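Local structure of ferredoxin (1L5P) at residues Asn41-Val52 with Gln70-Ala79. The protein carries electrons on a single [2Fe-2S] cluster, linking pyruvate:ferredoxin oxidoreductase to hydrogenase. Sequence-based numbering, arbitrary orientation.
With FES (Fe2/s2 (inorganic) cluster), chain D.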
ATOM      1  N   ASN A  41      -4.228 -10.218  -4.247  1.00 43.38           N
ATOM      2  CA  ASN A  41      -5.201 -11.172  -3.723  1.00 46.56           C
ATOM      3  C   ASN A  41      -4.983 -11.460  -2.228  1.00 47.71           C
ATOM      4  O   ASN A  41      -5.629 -12.347  -1.660  1.00 49.56           O
ATOM      5  CB  ASN A  41      -5.102 -12.470  -4.544  1.00 48.56           C
ATOM      6  CG  ASN A  41      -6.135 -13.514  -4.143  1.00 51.52           C
ATOM      7  OD1 ASN A  41      -5.844 -14.720  -4.115  1.00 49.69           O
ATOM      8  ND2 ASN A  41      -7.348 -13.058  -3.832  1.00 53.80           N
ATOM      9  N   LYS A  42      -4.080 -10.708  -1.597  1.00 46.84           N
ATOM     10  CA  LYS A  42      -3.772 -10.882  -0.177  1.00 44.63           C
ATOM     11  C   LYS A  42      -3.452 -12.348   0.159  1.00 43.62           C
ATOM     12  O   LYS A  42      -3.925 -12.889   1.158  1.00 44.13           O
ATOM     13  CB  LYS A  42      -4.943 -10.378   0.672  1.00 44.66           C
ATOM     14  CG  LYS A  42      -5.817  -9.340  -0.031  1.00 44.33           C
ATOM     15  CD  LYS A  42      -6.857  -8.747   0.916  1.00 47.52           C
ATOM     16  CE  LYS A  42      -8.098  -8.262   0.171  1.00 47.93           C
ATOM     17  NZ  LYS A  42      -9.131  -7.718   1.104  1.00 48.33           N
ATOM     18  N   ALA A  43      -2.638 -12.983  -0.681  1.00 41.33           N
ATOM     19  CA  ALA A  43      -2.265 -14.374  -0.467  1.00 38.02           C
ATOM     20  C   ALA A  43      -0.766 -14.619  -0.575  1.00 37.92           C
ATOM     21  O   ALA A  43      -0.273 -15.601  -0.039  1.00 39.39           O
ATOM     22  CB  ALA A  43      -3.007 -15.272  -1.444  1.00 35.42           C
ATOM     23  N   CYS A  44      -0.035 -13.732  -1.248  1.00 36.92           N
ATOM     24  CA  CYS A  44       1.414 -13.908  -1.390  1.00 34.37           C
ATOM     25  C   CYS A  44       2.232 -13.106  -0.366  1.00 34.44           C
ATOM     26  O   CYS A  44       3.315 -13.530   0.045  1.00 32.18           O
ATOM     27  CB  CYS A  44       1.843 -13.541  -2.819  1.00 34.41           C
ATOM     28  SG  CYS A  44       2.077 -11.768  -3.157  1.00 27.65           S
ATOM     29  N   GLY A  45       1.709 -11.948   0.041  1.00 34.98           N
ATOM     30  CA  GLY A  45       2.396 -11.106   1.008  1.00 32.96           C
ATOM     31  C   GLY A  45       3.651 -10.426   0.482  1.00 32.12           C
ATOM     32  O   GLY A  45       4.581 -10.143   1.236  1.00 31.57           O
ATOM     33  N   LYS A  46       3.685 -10.142  -0.810  1.00 32.74           N
ATOM     34  CA  LYS A  46       4.860  -9.509  -1.390  1.00 34.60           C
ATOM     35  C   LYS A  46       4.712  -8.005  -1.605  1.00 33.34           C
ATOM     36  O   LYS A  46       5.706  -7.301  -1.748  1.00 36.25           O
ATOM     37  CB  LYS A  46       5.206 -10.185  -2.722  1.00 37.44           C
ATOM     38  CG  LYS A  46       5.192 -11.702  -2.670  1.00 39.02           C
ATOM     39  CD  LYS A  46       6.530 -12.279  -3.091  1.00 39.05           C
ATOM     40  CE  LYS A  46       6.500 -12.711  -4.546  1.00 40.15           C
ATOM     41  NZ  LYS A  46       6.910 -14.130  -4.722  1.00 40.93           N
ATOM     42  N   CYS A  47       3.478  -7.511  -1.615  1.00 31.16           N
ATOM     43  CA  CYS A  47       3.222  -6.086  -1.826  1.00 29.00           C
ATOM     44  C   CYS A  47       3.448  -5.239  -0.587  1.00 26.32           C
ATOM     45  O   CYS A  47       2.720  -4.285  -0.344  1.00 26.02           O
ATOM     46  CB  CYS A  47       1.792  -5.889  -2.283  1.00 29.14           C
ATOM     47  SG  CYS A  47       0.643  -6.463  -1.053  1.00 30.99           S
ATOM     48  N   ILE A  48       4.470  -5.574   0.183  1.00 27.58           N
ATOM     49  CA  ILE A  48       4.774  -4.852   1.407  1.00 28.31           C
ATOM     50  C   ILE A  48       5.201  -3.402   1.209  1.00 29.70           C
ATOM     51  O   ILE A  48       6.004  -3.092   0.339  1.00 30.53           O
ATOM     52  CB  ILE A  48       5.887  -5.556   2.183  1.00 27.22           C
ATOM     53  CG1 ILE A  48       5.347  -6.857   2.776  1.00 28.86           C
ATOM     54  CG2 ILE A  48       6.415  -4.637   3.276  1.00 25.28           C
ATOM     55  CD1 ILE A  48       4.214  -6.637   3.756  1.00 27.94           C
ATOM     56  N   CYS A  49       4.657  -2.520   2.036  1.00 30.26           N
ATOM     57  CA  CYS A  49       4.999  -1.109   2.004  1.00 28.91           C
ATOM     58  C   CYS A  49       4.895  -0.622   3.435  1.00 30.99           C
ATOM     59  O   CYS A  49       4.500  -1.385   4.317  1.00 32.95           O
ATOM     60  CB  CYS A  49       4.035  -0.350   1.122  1.00 28.90           C
ATOM     61  SG  CYS A  49       2.381  -0.346   1.727  1.00 30.91           S
ATOM     62  N   LYS A  50       5.252   0.631   3.692  1.00 30.93           N
ATOM     63  CA  LYS A  50       5.175   1.137   5.059  1.00 28.41           C
ATOM     64  C   LYS A  50       4.289   2.362   5.155  1.00 28.80           C
ATOM     65  O   LYS A  50       4.494   3.336   4.441  1.00 30.57           O
ATOM     66  CB  LYS A  50       6.570   1.472   5.590  1.00 26.60           C
ATOM     67  CG  LYS A  50       7.232   0.340   6.342  1.00 27.29           C
ATOM     68  CD  LYS A  50       8.413  -0.217   5.577  1.00 31.29           C
ATOM     69  CE  LYS A  50       9.583   0.757   5.605  1.00 35.61           C
ATOM     70  NZ  LYS A  50      10.535   0.558   4.473  1.00 38.60           N
ATOM     71  N   HIS A  51       3.290   2.302   6.029  1.00 27.86           N
ATOM     72  CA  HIS A  51       2.390   3.424   6.233  1.00 27.84           C
ATOM     73  C   HIS A  51       3.065   4.371   7.226  1.00 28.94           C
ATOM     74  O   HIS A  51       3.221   4.038   8.403  1.00 27.56           O
ATOM     75  CB  HIS A  51       1.051   2.936   6.791  1.00 30.39           C
ATOM     76  CG  HIS A  51       0.127   4.041   7.209  1.00 32.82           C
ATOM     77  ND1 HIS A  51      -0.841   3.872   8.176  1.00 32.15           N
ATOM     78  CD2 HIS A  51       0.015   5.320   6.782  1.00 33.23           C
ATOM     79  CE1 HIS A  51      -1.510   5.001   8.325  1.00 36.33           C
ATOM     80  NE2 HIS A  51      -1.010   5.897   7.490  1.00 33.57           N
ATOM     81  N   VAL A  52       3.477   5.546   6.748  1.00 31.14           N
ATOM     82  CA  VAL A  52       4.150   6.520   7.605  1.00 31.63           C
ATOM     83  C   VAL A  52       3.336   7.746   7.999  1.00 30.75           C
ATOM     84  O   VAL A  52       3.678   8.414   8.972  1.00 31.32           O
ATOM     85  CB  VAL A  52       5.468   7.022   6.989  1.00 35.87           C
ATOM     86  CG1 VAL A  52       6.458   5.866   6.898  1.00 39.80           C
ATOM     87  CG2 VAL A  52       5.210   7.659   5.627  1.00 34.58           C
ATOM     88  N   GLN A  70       7.279  -8.648   9.914  1.00 31.62           N
ATOM     89  CA  GLN A  70       7.608  -7.403   9.222  1.00 30.45           C
ATOM     90  C   GLN A  70       7.671  -6.229  10.199  1.00 31.21           C
ATOM     91  O   GLN A  70       7.230  -6.347  11.352  1.00 32.95           O
ATOM     92  CB  GLN A  70       6.565  -7.104   8.149  1.00 29.77           C
ATOM     93  CG  GLN A  70       6.613  -8.036   6.953  1.00 31.39           C
ATOM     94  CD  GLN A  70       7.717  -7.682   5.964  1.00 30.80           C
ATOM     95  OE1 GLN A  70       8.109  -6.525   5.839  1.00 30.39           O
ATOM     96  NE2 GLN A  70       8.224  -8.687   5.258  1.00 31.57           N
ATOM     97  N   PRO A  71       8.231  -5.081   9.759  1.00 28.80           N
ATOM     98  CA  PRO A  71       8.315  -3.923  10.654  1.00 26.42           C
ATOM     99  C   PRO A  71       6.937  -3.468  11.133  1.00 24.98           C
ATOM    100  O   PRO A  71       5.926  -3.644  10.440  1.00 24.12           O
ATOM    101  CB  PRO A  71       9.037  -2.856   9.816  1.00 27.57           C
ATOM    102  CG  PRO A  71       9.741  -3.628   8.747  1.00 25.27           C
ATOM    103  CD  PRO A  71       8.835  -4.788   8.446  1.00 27.19           C
ATOM    104  N   ALA A  72       6.923  -2.880  12.324  1.00 24.24           N
ATOM    105  CA  ALA A  72       5.707  -2.405  12.966  1.00 24.60           C
ATOM    106  C   ALA A  72       4.731  -1.646  12.081  1.00 25.80           C
ATOM    107  O   ALA A  72       3.517  -1.726  12.271  1.00 23.64           O
ATOM    108  CB  ALA A  72       6.083  -1.548  14.148  1.00 26.35           C
ATOM    109  N   ASN A  73       5.256  -0.908  11.111  1.00 27.89           N
ATOM    110  CA  ASN A  73       4.409  -0.100  10.238  1.00 29.20           C
ATOM    111  C   ASN A  73       4.198  -0.681   8.849  1.00 27.45           C
ATOM    112  O   ASN A  73       3.757   0.016   7.937  1.00 26.44           O
ATOM    113  CB  ASN A  73       4.986   1.312  10.126  1.00 34.63           C
ATOM    114  CG  ASN A  73       6.499   1.322   9.919  1.00 40.05           C
ATOM    115  OD1 ASN A  73       7.187   0.300  10.075  1.00 40.69           O
ATOM    116  ND2 ASN A  73       7.027   2.492   9.567  1.00 43.67           N
ATOM    117  N   ALA A  74       4.498  -1.963   8.698  1.00 25.39           N
ATOM    118  CA  ALA A  74       4.333  -2.636   7.421  1.00 22.27           C
ATOM    119  C   ALA A  74       2.867  -2.920   7.155  1.00 21.32           C
ATOM    120  O   ALA A  74       2.108  -3.188   8.072  1.00 22.92           O
ATOM    121  CB  ALA A  74       5.114  -3.943   7.421  1.00 20.28           C
ATOM    122  N   ARG A  75       2.477  -2.857   5.890  1.00 21.07           N
ATOM    123  CA  ARG A  75       1.115  -3.140   5.481  1.00 20.20           C
ATOM    124  C   ARG A  75       1.172  -3.774   4.087  1.00 23.39           C
ATOM    125  O   ARG A  75       2.177  -3.653   3.384  1.00 23.12           O
ATOM    126  CB  ARG A  75       0.292  -1.851   5.423  1.00 20.42           C
ATOM    127  CG  ARG A  75       0.096  -1.151   6.756  1.00 21.94           C
ATOM    128  CD  ARG A  75      -0.902  -1.891   7.647  1.00 19.70           C
ATOM    129  NE  ARG A  75      -2.120  -2.238   6.933  1.00 15.16           N
ATOM    130  CZ  ARG A  75      -3.235  -1.521   6.970  1.00 18.81           C
ATOM    131  NH1 ARG A  75      -3.285  -0.413   7.693  1.00 18.26           N
ATOM    132  NH2 ARG A  75      -4.303  -1.910   6.278  1.00 18.54           N
ATOM    133  N   LEU A  76       0.102  -4.465   3.701  1.00 23.75           N
ATOM    134  CA  LEU A  76       0.016  -5.078   2.382  1.00 23.38           C
ATOM    135  C   LEU A  76      -0.687  -4.047   1.515  1.00 23.32           C
ATOM    136  O   LEU A  76      -1.829  -3.689   1.780  1.00 24.22           O
ATOM    137  CB  LEU A  76      -0.839  -6.347   2.422  1.00 23.30           C
ATOM    138  CG  LEU A  76      -0.295  -7.617   3.080  1.00 22.28           C
ATOM    139  CD1 LEU A  76      -1.265  -8.750   2.790  1.00 20.12           C
ATOM    140  CD2 LEU A  76       1.097  -7.950   2.559  1.00 19.62           C
ATOM    141  N   ALA A  77      -0.013  -3.566   0.480  1.00 24.77           N
ATOM    142  CA  ALA A  77      -0.599  -2.566  -0.394  1.00 22.13           C
ATOM    143  C   ALA A  77      -1.945  -2.997  -0.959  1.00 22.59           C
ATOM    144  O   ALA A  77      -2.850  -2.179  -1.077  1.00 24.21           O
ATOM    145  CB  ALA A  77       0.366  -2.243  -1.522  1.00 23.79           C
ATOM    146  N   CYS A  78      -2.099  -4.272  -1.304  1.00 24.03           N
ATOM    147  CA  CYS A  78      -3.372  -4.717  -1.867  1.00 26.67           C
ATOM    148  C   CYS A  78      -4.490  -4.889  -0.826  1.00 28.86           C
ATOM    149  O   CYS A  78      -5.662  -5.073  -1.181  1.00 29.29           O
ATOM    150  CB  CYS A  78      -3.193  -6.012  -2.665  1.00 28.40           C
ATOM    151  SG  CYS A  78      -2.666  -7.427  -1.699  1.00 34.56           S
ATOM    152  N   ALA A  79      -4.135  -4.811   0.455  1.00 29.34           N
ATOM    153  CA  ALA A  79      -5.110  -4.938   1.532  1.00 27.76           C
ATOM    154  C   ALA A  79      -5.730  -3.575   1.838  1.00 29.94           C
ATOM    155  O   ALA A  79      -6.719  -3.476   2.565  1.00 31.34           O
ATOM    156  CB  ALA A  79      -4.434  -5.482   2.770  1.00 25.36           C
TER
HETATM  157 FE1  FES D  94      -0.122 -10.778  -2.998  1.00 29.89          FE
HETATM  158 FE2  FES D  94      -0.653  -8.293  -2.017  1.00 32.50          FE
HETATM  159  S1  FES D  94      -0.499 -10.199  -0.857  1.00 33.00           S
HETATM  160  S2  FES D  94      -0.273  -8.856  -4.173  1.00 30.45           S
HETATM  161  O   HOH W   1      -1.627   1.420   9.122  1.00 31.62           O
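With chi1 at 61° in C47 and 64° in C78, each SG sits between its own backbone N and carbonyl carbon, and the two sulfurs converge on FE2 of the cluster. The SG-FE2 distances are 2.4 Å for C47 and 2.2 Å for C78. The thiolate of C47 also accepts a nearly straight hydrogen bond from the backbone N of C78 (3.5 Å to SG, 175° at the hydrogen), an N-H...S contact that probably stabilises negative charge on the sulfur. FE1 is held by C44 and by C38 from the same loop, completing the four-cysteine site of the 2Fe-2S ferredoxin fold, in which three ligands come from one loop and the fourth follows strand 74-76. That strand lies at the sheet's edge, antiparallel to strand 48-53. C49 and R75 form a hydrogen-bonded pair, in which C49 N to R75 O and R75 N to C49 O are both 3.0 Å, flanked by the non-hydrogen-bonded pairs I48-L76 and K50-A74. Beyond one end, H51 N donates to N73 O; beyond the other, A77 N donates to C47 O at 2.9 Å. On the face bearing I48 and L76, CD1 of I48 meets CD2 of L76 at 3.6 Å, while CD1 of L76 approaches cluster sulfide S1 at 4.0 Å. On the face carrying C49 and R75, a water bridges H51 ND1 and R75 NH1, lying in plane at the edge of both the imidazole and the guanidinium. R75 NE forms a salt bridge with E63, whose OE1 also accepts from L76 N, tying the edge strand to helix 61-67.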